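Local coordinates for protein-tyrosine phosphatase mitochondrial 1 (Mus musculus, PDB 3RGO) that dephosphorylates phosphatidylglycerophosphate to phosphatidylglycerol, a step on the mitochondrial route to cardiolipin, at residues M19-R22 with L23-E27; L44-T47 with S48-K52; A109-I112 with Q113-W117; K144-H147 with K148-A152. All coordinates share one frame; numbering follows the deposited sequence.

The four contacts are each local, within or at the end of a helix, and they fall into two pairs. Contacts 1 and 2 have centres about 13 Å apart and are joined by a probable hydrogen bond of 2.7 Å from T20 OG1 to N46 ND2. Contacts 3 and 4, centres about 10 Å apart, pack helix 102-115 against helix 137-154, with A109 O 3.3 Å from F146 CE1. The pairs are separated: the centres of contacts 2 and 4 lie about 33 Å apart, on opposite sides of the chain's centre. Contact 2 approaches the predicted phosphocysteine site, the C45 side chain being about 10 Å from that of C96; contacts 1, 3 and 4 lie away.

Contact 1 of 4, residues M19-R22 with L23-E27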
loop_
_atom_site.group_PDB
_atom_site.type_symbol
_atom_site.label_atom_id
_atom_site.label_comp_id
_atom_site.label_asym_id
_atom_site.label_seq_id
_atom_site.Cartn_x
_atom_site.Cartn_y
_atom_site.Cartn_z
ATOM N N MET A 19 -8.861 15.713 -3.516
ATOM C CA MET A 19 -7.492 15.456 -3.956
ATOM C C MET A 19 -7.450 14.634 -5.239
ATOM O O MET A 19 -6.426 14.577 -5.920
ATOM C CB MET A 19 -6.713 14.730 -2.857
ATOM C CG MET A 19 -6.656 15.488 -1.543
ATOM S SD MET A 19 -5.969 14.481 -0.218
ATOM C CE MET A 19 -4.397 14.014 -0.940
ATOM N N THR A 20 -8.572 13.996 -5.553
ATOM C CA THR A 20 -8.680 13.112 -6.708
ATOM C C THR A 20 -8.004 13.669 -7.957
ATOM O O THR A 20 -7.197 12.991 -8.589
ATOM C CB THR A 20 -10.155 12.817 -7.032
ATOM O OG1 THR A 20 -10.763 12.161 -5.914
ATOM C CG2 THR A 20 -10.275 11.929 -8.261
ATOM N N ARG A 21 -8.341 14.904 -8.310
ATOM C CA ARG A 21 -7.824 15.518 -9.528
ATOM C C ARG A 21 -6.299 15.563 -9.550
ATOM O O ARG A 21 -5.666 15.146 -10.523
ATOM C CB ARG A 21 -8.401 16.930 -9.692
ATOM C CG ARG A 21 -7.880 17.676 -10.906
ATOM C CD ARG A 21 -8.542 19.045 -11.039
ATOM N NE ARG A 21 -8.075 19.759 -12.224
ATOM C CZ ARG A 21 -6.970 20.498 -12.264
ATOM N NH1 ARG A 21 -6.212 20.620 -11.182
ATOM N NH2 ARG A 21 -6.619 21.113 -13.387
ATOM N N ARG A 22 -5.713 16.076 -8.474
ATOM C CA ARG A 22 -4.262 16.177 -8.356
ATOM C C ARG A 22 -3.586 14.807 -8.406
ATOM O O ARG A 22 -2.566 14.627 -9.073
ATOM C CB ARG A 22 -3.893 16.891 -7.055
ATOM C CG ARG A 22 -2.454 16.680 -6.611
ATOM C CD ARG A 22 -1.615 17.931 -6.813
ATOM N NE ARG A 22 -0.300 17.803 -6.192
ATOM C CZ ARG A 22 0.550 18.812 -6.024
ATOM N NH1 ARG A 22 0.223 20.032 -6.430
ATOM N NH2 ARG A 22 1.725 18.601 -5.447
ATOM N N LEU A 23 -4.156 13.842 -7.693
ATOM C CA LEU A 23 -3.575 12.506 -7.625
ATOM C C LEU A 23 -3.511 11.833 -8.992
ATOM O O LEU A 23 -2.510 11.209 -9.340
ATOM C CB LEU A 23 -4.355 11.631 -6.643
ATOM C CG LEU A 23 -4.171 11.998 -5.171
ATOM C CD1 LEU A 23 -5.074 11.152 -4.282
ATOM C CD2 LEU A 23 -2.711 11.839 -4.774
ATOM N N VAL A 24 -4.584 11.969 -9.764
ATOM C CA VAL A 24 -4.689 11.306 -11.058
ATOM C C VAL A 24 -3.858 11.993 -12.142
ATOM O O VAL A 24 -3.127 11.340 -12.884
ATOM C CB VAL A 24 -6.158 11.220 -11.519
ATOM C CG1 VAL A 24 -6.240 10.716 -12.953
ATOM C CG2 VAL A 24 -6.955 10.326 -10.581
ATOM N N LEU A 25 -3.972 13.314 -12.228
ATOM C CA LEU A 25 -3.275 14.072 -13.261
ATOM C C LEU A 25 -1.790 14.255 -12.951
ATOM O O LEU A 25 -0.940 14.060 -13.819
ATOM C CB LEU A 25 -3.943 15.434 -13.461
ATOM C CG LEU A 25 -5.419 15.386 -13.859
ATOM C CD1 LEU A 25 -6.039 16.771 -13.797
ATOM C CD2 LEU A 25 -5.579 14.782 -15.244
ATOM N N ASP A 26 -1.482 14.627 -11.713
ATOM C CA ASP A 26 -0.106 14.952 -11.339
ATOM C C ASP A 26 0.735 13.740 -10.926
ATOM O O ASP A 26 1.922 13.671 -11.244
ATOM C CB ASP A 26 -0.089 16.006 -10.228
ATOM C CG ASP A 26 -0.679 17.330 -10.675
ATOM O OD1 ASP A 26 -0.944 17.486 -11.886
ATOM O OD2 ASP A 26 -0.879 18.214 -9.816
ATOM N N GLU A 27 0.123 12.793 -10.219
ATOM C CA GLU A 27 0.853 11.634 -9.708
ATOM C C GLU A 27 0.583 10.371 -10.524
ATOM O O GLU A 27 1.087 9.298 -10.196
ATOM C CB GLU A 27 0.501 11.383 -8.238
ATOM C CG GLU A 27 0.644 12.599 -7.338
ATOM C CD GLU A 27 2.081 13.046 -7.166
ATOM O OE1 GLU A 27 2.987 12.391 -7.724
ATOM O OE2 GLU A 27 2.307 14.059 -6.470
#
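The short helix 20-26 of this dual-specificity phosphatase fold pairs R22 with D26 and R21 with L25, each four residues apart, and its successive turns are brought together by i to i+4 backbone bonds. L23 N donates to M19 O (3.0 Å, N-H...O 168°), and V24 N and L25 N repeat the pattern to T20 O and R21 O. At the C-terminal end R22 O takes D26 N at 2.9 Å and, weakly, E27 N. R22 and D26 cross at about a right angle. The R22 chain, bent at chi2 (107°), lays its CD 3.1 Å from D26 OD2. R22 NE stands 3.7 Å from D26 OD2, a long salt bridge in which the oxygen lies well out of the guanidinium plane, so the pair is probably drawn together by charge alone, with no N-H aimed at the carboxylate. E27, next to it, turns its carboxylate to R4 (salt bridge) and Y2 (hydrogen bond), both of strand 2-4, tying the helix end to the edge of the sheet. L23 packs inward on Y2, its CD1 4.2 Å from M19 CB, while T20 OG1 bonds to K17 O and to N46 of contact 2. On the outer surface R21 runs fully extended from CG to NE alongside L25. One methyl, L25 CD1, sits over a face of the R21 guanidinium, offset toward its rim, and also touches R21 CG at 3.5 Å.

Contact 2 of 4, residues L44-T47 with S48-K52; sequences LCNT and SKEWK
T47 and E50 form a capping box at the start of helix 48-53, each side chain taking the backbone N-H of the other. E50 N donates to T47 OG1 (3.1 Å, 160°), which satisfies an amide of the first turn. With chi1 at 55°, OG1 sits between the backbone N and the carbonyl carbon of T47, where it faces E50 N. In return T47 N donates to E50 OE1 at 2.9 Å, meeting the anti lone pair, away from the other carboxylate oxygen. A weak bond of 3.5 Å from T47 OG1 to E50 OE1 is added to the box, and W51 N reaches back to T47 O at 3.2 Å. In the loop before the cap, N46 lies across one face of the W51 indole at about a right angle. N46 CB makes a CH-pi contact with the five-membered ring, 3.6 Å from its centroid, and the amide plane stands steeply on the ring. Further out, W51 itself rests on Q58 of strand 57-61 and on V56. An alanine in place of W51 is likely to leave N46 without the surface beneath its CB and amide, and so give the loop before the cap more room to shift. N46 ND2, hydrogen-bonded to T20 OG1, lies 3.4 Å above the indole plane, over its centre.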
loop_
_atom_site.group_PDB
_atom_site.type_symbol
_atom_site.label_atom_id
_atom_site.label_comp_id
_atom_site.label_asym_id
_atom_site.label_seq_id
_atom_site.Cartn_x
_atom_site.Cartn_y
_atom_site.Cartn_z
ATOM N N LEU A 44 -15.531 11.369 3.704
ATOM C CA LEU A 44 -14.379 12.181 3.331
ATOM C C LEU A 44 -13.749 11.703 2.031
ATOM O O LEU A 44 -13.108 12.476 1.319
ATOM C CB LEU A 44 -13.323 12.117 4.435
ATOM C CG LEU A 44 -13.141 13.331 5.345
ATOM C CD1 LEU A 44 -14.330 14.269 5.260
ATOM C CD2 LEU A 44 -12.898 12.873 6.773
ATOM N N CYS A 45 -13.931 10.421 1.732
ATOM C CA CYS A 45 -13.228 9.788 0.625
ATOM C C CYS A 45 -14.157 9.425 -0.526
ATOM O O CYS A 45 -15.379 9.366 -0.364
ATOM C CB CYS A 45 -12.515 8.528 1.118
ATOM S SG CYS A 45 -11.517 8.789 2.594
ATOM N N ASN A 46 -13.564 9.183 -1.690
ATOM C CA ASN A 46 -14.305 8.658 -2.823
ATOM C C ASN A 46 -14.889 7.295 -2.495
ATOM O O ASN A 46 -14.309 6.524 -1.733
ATOM C CB ASN A 46 -13.399 8.515 -4.047
ATOM C CG ASN A 46 -12.991 9.847 -4.632
ATOM O OD1 ASN A 46 -13.589 10.879 -4.334
ATOM N ND2 ASN A 46 -11.970 9.828 -5.479
ATOM N N THR A 47 -16.044 7.005 -3.076
ATOM C CA THR A 47 -16.548 5.647 -3.105
ATOM C C THR A 47 -15.756 4.933 -4.185
ATOM O O THR A 47 -14.922 5.546 -4.854
ATOM C CB THR A 47 -18.022 5.622 -3.486
ATOM O OG1 THR A 47 -18.190 6.308 -4.732
ATOM C CG2 THR A 47 -18.856 6.315 -2.419
ATOM N N SER A 48 -16.013 3.644 -4.368
ATOM C CA SER A 48 -15.330 2.894 -5.414
ATOM C C SER A 48 -15.727 3.414 -6.792
ATOM O O SER A 48 -14.918 3.420 -7.721
ATOM C CB SER A 48 -15.641 1.403 -5.305
ATOM O OG SER A 48 -14.935 0.678 -6.295
ATOM N N LYS A 49 -16.978 3.848 -6.914
ATOM C CA LYS A 49 -17.488 4.372 -8.175
ATOM C C LYS A 49 -16.905 5.746 -8.501
ATOM O O LYS A 49 -16.600 6.034 -9.654
ATOM C CB LYS A 49 -19.020 4.419 -8.165
ATOM C CG LYS A 49 -19.629 4.579 -6.783
ATOM C CD LYS A 49 -20.513 5.818 -6.693
ATOM C CE LYS A 49 -21.090 5.981 -5.293
ATOM N NZ LYS A 49 -21.864 7.244 -5.144
ATOM N N GLU A 50 -16.746 6.589 -7.485
ATOM C CA GLU A 50 -16.122 7.893 -7.684
ATOM C C GLU A 50 -14.663 7.731 -8.112
ATOM O O GLU A 50 -14.095 8.603 -8.773
ATOM C CB GLU A 50 -16.240 8.756 -6.426
ATOM C CG GLU A 50 -17.664 9.243 -6.153
ATOM C CD GLU A 50 -17.785 10.018 -4.858
ATOM O OE1 GLU A 50 -17.321 9.518 -3.811
ATOM O OE2 GLU A 50 -18.356 11.130 -4.884
ATOM N N TRP A 51 -14.059 6.607 -7.746
ATOM C CA TRP A 51 -12.725 6.290 -8.237
ATOM C C TRP A 51 -12.769 5.873 -9.710
ATOM O O TRP A 51 -11.957 6.329 -10.518
ATOM C CB TRP A 51 -12.074 5.190 -7.393
ATOM C CG TRP A 51 -11.495 5.661 -6.085
ATOM C CD1 TRP A 51 -11.853 5.246 -4.832
ATOM C CD2 TRP A 51 -10.447 6.622 -5.903
ATOM N NE1 TRP A 51 -11.093 5.889 -3.884
ATOM C CE2 TRP A 51 -10.223 6.738 -4.515
ATOM C CE3 TRP A 51 -9.675 7.391 -6.778
ATOM C CZ2 TRP A 51 -9.261 7.595 -3.983
ATOM C CZ3 TRP A 51 -8.722 8.244 -6.247
ATOM C CH2 TRP A 51 -8.524 8.338 -4.862
ATOM N N LYS A 52 -13.711 4.996 -10.052
ATOM C CA LYS A 52 -13.885 4.569 -11.438
ATOM C C LYS A 52 -14.027 5.775 -12.362
ATOM O O LYS A 52 -13.373 5.848 -13.404
ATOM C CB LYS A 52 -15.116 3.672 -11.587
ATOM C CG LYS A 52 -15.002 2.307 -10.926
ATOM C CD LYS A 52 -16.137 1.394 -11.377
ATOM C CE LYS A 52 -17.492 2.069 -11.203
ATOM N NZ LYS A 52 -18.610 1.233 -11.723
#

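Contact 3 of 4, residues A109-I112 with Q113-W117; sequences AYLI and QVHNW
Y110 and V114, one turn apart near the end of helix 102-115, meet ring face to methyl. From CB the Y110 side chain leaves with CG anti to the backbone N (chi1 162°), a course that carries the ring along the flank of the helix beside V114. CD1 comes to 3.8 Å from V114 CG2. CE1, the next atom out, makes the closest approach of the ring, 3.4 Å from the same methyl, and CZ follows at 3.7 Å. The methyl therefore sits over one face but toward the rim, a CH-pi contact 24° off the ring normal. At the tip OH bonds to D6 OD2, while Q86 of helix 72-88 also touches the side chain. A leucine in place of Y110 would probably strip V114 CG2 of the flat face it lies on and leave D6 OD2 without this hydroxyl partner. Along the backbone, V114 N donates to Y110 O at 2.9 Å, and one residue on H115 N does so to L111 O. L111 and H115 point the same way side by side, L111 CD2 lying in the imidazole plane at its edge, 3.8 Å from H115 CD2. The opposed faces of that ring receive V114 CG1 and W117 CZ2. At N116 phi turns positive and the chain leaves the helix; W117 N bonds back to I112 O (3.2 Å), in the carbonyl plane on a lone pair. This 6-to-1 bond around N116, consistent with a Schellman motif, closes the C-terminal end of helix 102-115 before the chain turns into helix 119-129 of the phosphatase domain.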
loop_
_atom_site.group_PDB
_atom_site.type_symbol
_atom_site.label_atom_id
_atom_site.label_comp_id
_atom_site.label_asym_id
_atom_site.label_seq_id
_atom_site.Cartn_x
_atom_site.Cartn_y
_atom_site.Cartn_z
ATOM N N ALA A 109 5.761 -4.643 2.189
ATOM C CA ALA A 109 5.682 -5.930 1.516
ATOM C C ALA A 109 6.019 -5.776 0.034
ATOM O O ALA A 109 6.769 -6.573 -0.527
ATOM C CB ALA A 109 4.299 -6.545 1.700
ATOM N N TYR A 110 5.458 -4.743 -0.586
ATOM C CA TYR A 110 5.773 -4.395 -1.969
ATOM C C TYR A 110 7.282 -4.277 -2.188
ATOM O O TYR A 110 7.832 -4.911 -3.090
ATOM C CB TYR A 110 5.071 -3.082 -2.343
ATOM C CG TYR A 110 5.620 -2.384 -3.565
ATOM C CD1 TYR A 110 5.261 -2.793 -4.843
ATOM C CD2 TYR A 110 6.491 -1.306 -3.440
ATOM C CE1 TYR A 110 5.765 -2.153 -5.969
ATOM C CE2 TYR A 110 6.994 -0.661 -4.548
ATOM C CZ TYR A 110 6.631 -1.087 -5.811
ATOM O OH TYR A 110 7.134 -0.442 -6.918
ATOM N N LEU A 111 7.949 -3.474 -1.360
ATOM C CA LEU A 111 9.391 -3.273 -1.487
ATOM C C LEU A 111 10.185 -4.557 -1.259
ATOM O O LEU A 111 11.182 -4.821 -1.946
ATOM C CB LEU A 111 9.862 -2.178 -0.530
ATOM C CG LEU A 111 9.338 -0.770 -0.834
ATOM C CD1 LEU A 111 9.724 0.190 0.280
ATOM C CD2 LEU A 111 9.846 -0.272 -2.186
ATOM N N ILE A 112 9.756 -5.353 -0.286
ATOM C CA ILE A 112 10.404 -6.631 -0.033
ATOM C C ILE A 112 10.418 -7.482 -1.294
ATOM O O ILE A 112 11.455 -8.017 -1.685
ATOM C CB ILE A 112 9.716 -7.402 1.110
ATOM C CG1 ILE A 112 9.996 -6.708 2.450
ATOM C CG2 ILE A 112 10.191 -8.850 1.145
ATOM C CD1 ILE A 112 9.196 -7.260 3.619
ATOM N N GLN A 113 9.262 -7.593 -1.936
ATOM C CA GLN A 113 9.139 -8.427 -3.118
ATOM C C GLN A 113 9.904 -7.833 -4.294
ATOM O O GLN A 113 10.652 -8.535 -4.968
ATOM C CB GLN A 113 7.671 -8.634 -3.492
ATOM C CG GLN A 113 7.499 -9.290 -4.860
ATOM C CD GLN A 113 6.179 -10.007 -5.002
ATOM O OE1 GLN A 113 5.514 -10.305 -4.012
ATOM N NE2 GLN A 113 5.790 -10.290 -6.240
ATOM N N VAL A 114 9.716 -6.538 -4.529
ATOM C CA VAL A 114 10.361 -5.861 -5.649
ATOM C C VAL A 114 11.888 -5.907 -5.569
ATOM O O VAL A 114 12.564 -6.108 -6.582
ATOM C CB VAL A 114 9.893 -4.392 -5.759
ATOM C CG1 VAL A 114 10.747 -3.625 -6.766
ATOM C CG2 VAL A 114 8.424 -4.337 -6.146
ATOM N N HIS A 115 12.435 -5.737 -4.368
ATOM C CA HIS A 115 13.888 -5.627 -4.226
ATOM C C HIS A 115 14.561 -6.851 -3.618
ATOM O O HIS A 115 15.787 -6.899 -3.498
ATOM C CB HIS A 115 14.241 -4.389 -3.402
ATOM C CG HIS A 115 13.772 -3.106 -4.012
ATOM N ND1 HIS A 115 14.369 -2.551 -5.125
ATOM C CD2 HIS A 115 12.769 -2.268 -3.664
ATOM C CE1 HIS A 115 13.753 -1.422 -5.430
ATOM N NE2 HIS A 115 12.779 -1.229 -4.562
ATOM N N ASN A 116 13.769 -7.852 -3.254
ATOM C CA ASN A 116 14.283 -8.934 -2.440
ATOM C C ASN A 116 15.039 -8.358 -1.240
ATOM O O ASN A 116 16.174 -8.743 -0.968
ATOM C CB ASN A 116 15.202 -9.847 -3.266
ATOM C CG ASN A 116 15.707 -11.030 -2.473
ATOM O OD1 ASN A 116 15.001 -11.563 -1.616
ATOM N ND2 ASN A 116 16.941 -11.448 -2.752
ATOM N N TRP A 117 14.406 -7.415 -0.544
ATOM C CA TRP A 117 14.980 -6.789 0.650
ATOM C C TRP A 117 14.466 -7.442 1.931
ATOM O O TRP A 117 13.415 -8.081 1.940
ATOM C CB TRP A 117 14.624 -5.297 0.712
ATOM C CG TRP A 117 15.429 -4.395 -0.171
ATOM C CD1 TRP A 117 16.539 -4.726 -0.910
ATOM C CD2 TRP A 117 15.195 -3.001 -0.403
ATOM N NE1 TRP A 117 17.001 -3.619 -1.586
ATOM C CE2 TRP A 117 16.193 -2.551 -1.297
ATOM C CE3 TRP A 117 14.238 -2.090 0.053
ATOM C CZ2 TRP A 117 16.257 -1.230 -1.739
ATOM C CZ3 TRP A 117 14.303 -0.779 -0.391
ATOM C CH2 TRP A 117 15.310 -0.363 -1.274
#

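Contact 4 of 4, residues K144-H147 with K148-A152; sequences KEFH and KEITA
F146 and I150 stand one turn apart on helix 137-154, the last helix of this phosphatase chain, and cross obliquely on the side that packs against its neighbours. F146 has CG anti to its own N (chi1 -175°), which swings the ring along the helix toward I150. The isoleucine CG1 reaches F146 CE1 at 3.4 Å, an approach neither over the face nor at the edge. I150 CD1 lies farther over the F146 ring, 4.1 Å from its centroid and off-centre, in a loose CH-pi contact. H76 and V79 of helix 72-88 and A109 and Q113 of helix 102-115 pack round the same ring, so this aromatic-aliphatic pair fills the groove where three helices meet. On the outer surface E145 and K148 also cross obliquely. The glutamate folds back at chi2 and brings OE1 to 3.9 Å from K148 CD, but the lysine runs on extended and its NZ stays 4.5 Å from E145 OE1, too far for a salt bridge, though the opposite charges probably attract weakly. A third pair is H147 and T151, where the hydroxyl lies over the centre of one imidazole face, 4.3 Å above its plane. I112 of helix 102-115 meets the H147 side chain. H147 O is gripped twice, from opposite faces of its carbonyl plane: by T151 N at 3.1 Å, the regular helical bond, and by T151 OG1 at 2.8 Å.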
loop_
_atom_site.group_PDB
_atom_site.type_symbol
_atom_site.label_atom_id
_atom_site.label_comp_id
_atom_site.label_asym_id
_atom_site.label_seq_id
_atom_site.Cartn_x
_atom_site.Cartn_y
_atom_site.Cartn_z
ATOM N N LYS A 144 7.965 -10.786 7.985
ATOM C CA LYS A 144 8.985 -11.839 8.024
ATOM C C LYS A 144 8.540 -13.092 7.276
ATOM O O LYS A 144 9.333 -13.712 6.554
ATOM C CB LYS A 144 9.336 -12.203 9.469
ATOM C CG LYS A 144 10.358 -11.292 10.132
ATOM C CD LYS A 144 10.889 -11.932 11.415
ATOM C CE LYS A 144 12.120 -11.211 11.955
ATOM N NZ LYS A 144 11.833 -9.802 12.338
ATOM N N GLU A 145 7.281 -13.485 7.463
ATOM C CA GLU A 145 6.751 -14.662 6.774
ATOM C C GLU A 145 6.634 -14.368 5.281
ATOM O O GLU A 145 6.900 -15.229 4.434
ATOM C CB GLU A 145 5.386 -15.064 7.338
ATOM C CG GLU A 145 5.410 -15.574 8.774
ATOM C CD GLU A 145 5.695 -17.065 8.866
ATOM O OE1 GLU A 145 6.601 -17.551 8.154
ATOM O OE2 GLU A 145 5.012 -17.753 9.657
ATOM N N PHE A 146 6.240 -13.138 4.961
ATOM C CA PHE A 146 6.117 -12.718 3.571
ATOM C C PHE A 146 7.480 -12.803 2.887
ATOM O O PHE A 146 7.588 -13.250 1.743
ATOM C CB PHE A 146 5.553 -11.291 3.484
ATOM C CG PHE A 146 5.277 -10.831 2.079
ATOM C CD1 PHE A 146 6.233 -10.127 1.364
ATOM C CD2 PHE A 146 4.063 -11.106 1.474
ATOM C CE1 PHE A 146 5.979 -9.702 0.076
ATOM C CE2 PHE A 146 3.805 -10.688 0.188
ATOM C CZ PHE A 146 4.765 -9.985 -0.515
ATOM N N HIS A 147 8.515 -12.378 3.606
ATOM C CA HIS A 147 9.891 -12.436 3.125
ATOM C C HIS A 147 10.327 -13.871 2.812
ATOM O O HIS A 147 10.985 -14.121 1.804
ATOM C CB HIS A 147 10.829 -11.806 4.156
ATOM C CG HIS A 147 12.247 -11.680 3.689
ATOM N ND1 HIS A 147 13.286 -12.373 4.271
ATOM C CD2 HIS A 147 12.796 -10.943 2.695
ATOM C CE1 HIS A 147 14.415 -12.066 3.657
ATOM N NE2 HIS A 147 14.145 -11.199 2.698
ATOM N N LYS A 148 9.957 -14.810 3.675
ATOM C CA LYS A 148 10.275 -16.216 3.450
ATOM C C LYS A 148 9.567 -16.784 2.222
ATOM O O LYS A 148 10.153 -17.560 1.464
ATOM C CB LYS A 148 9.922 -17.048 4.685
ATOM C CG LYS A 148 10.775 -16.751 5.904
ATOM C CD LYS A 148 10.388 -17.643 7.074
ATOM C CE LYS A 148 11.200 -17.311 8.315
ATOM N NZ LYS A 148 10.872 -18.218 9.450
ATOM N N GLU A 149 8.305 -16.409 2.037
ATOM C CA GLU A 149 7.518 -16.875 0.899
ATOM C C GLU A 149 8.065 -16.328 -0.412
ATOM O O GLU A 149 8.133 -17.042 -1.418
ATOM C CB GLU A 149 6.049 -16.473 1.048
ATOM C CG GLU A 149 5.299 -17.244 2.121
ATOM C CD GLU A 149 3.810 -16.951 2.107
ATOM O OE1 GLU A 149 3.417 -15.924 1.524
ATOM O OE2 GLU A 149 3.034 -17.745 2.677
ATOM N N ILE A 150 8.452 -15.057 -0.390
ATOM C CA ILE A 150 9.024 -14.394 -1.555
ATOM C C ILE A 150 10.306 -15.081 -1.997
ATOM O O ILE A 150 10.527 -15.305 -3.189
ATOM C CB ILE A 150 9.332 -12.908 -1.256
ATOM C CG1 ILE A 150 8.033 -12.106 -1.165
ATOM C CG2 ILE A 150 10.279 -12.332 -2.298
ATOM C CD1 ILE A 150 6.983 -12.515 -2.176
ATOM N N THR A 151 11.148 -15.417 -1.026
ATOM C CA THR A 151 12.409 -16.092 -1.296
ATOM C C THR A 151 12.190 -17.485 -1.892
ATOM O O THR A 151 12.869 -17.879 -2.843
ATOM C CB THR A 151 13.249 -16.212 -0.009
ATOM O OG1 THR A 151 13.416 -14.911 0.571
ATOM C CG2 THR A 151 14.612 -16.813 -0.312
ATOM N N ALA A 152 11.235 -18.223 -1.332
ATOM C CA ALA A 152 10.949 -19.580 -1.785
ATOM C C ALA A 152 10.328 -19.597 -3.180
ATOM O O ALA A 152 10.548 -20.528 -3.956
ATOM C CB ALA A 152 10.049 -20.294 -0.788
#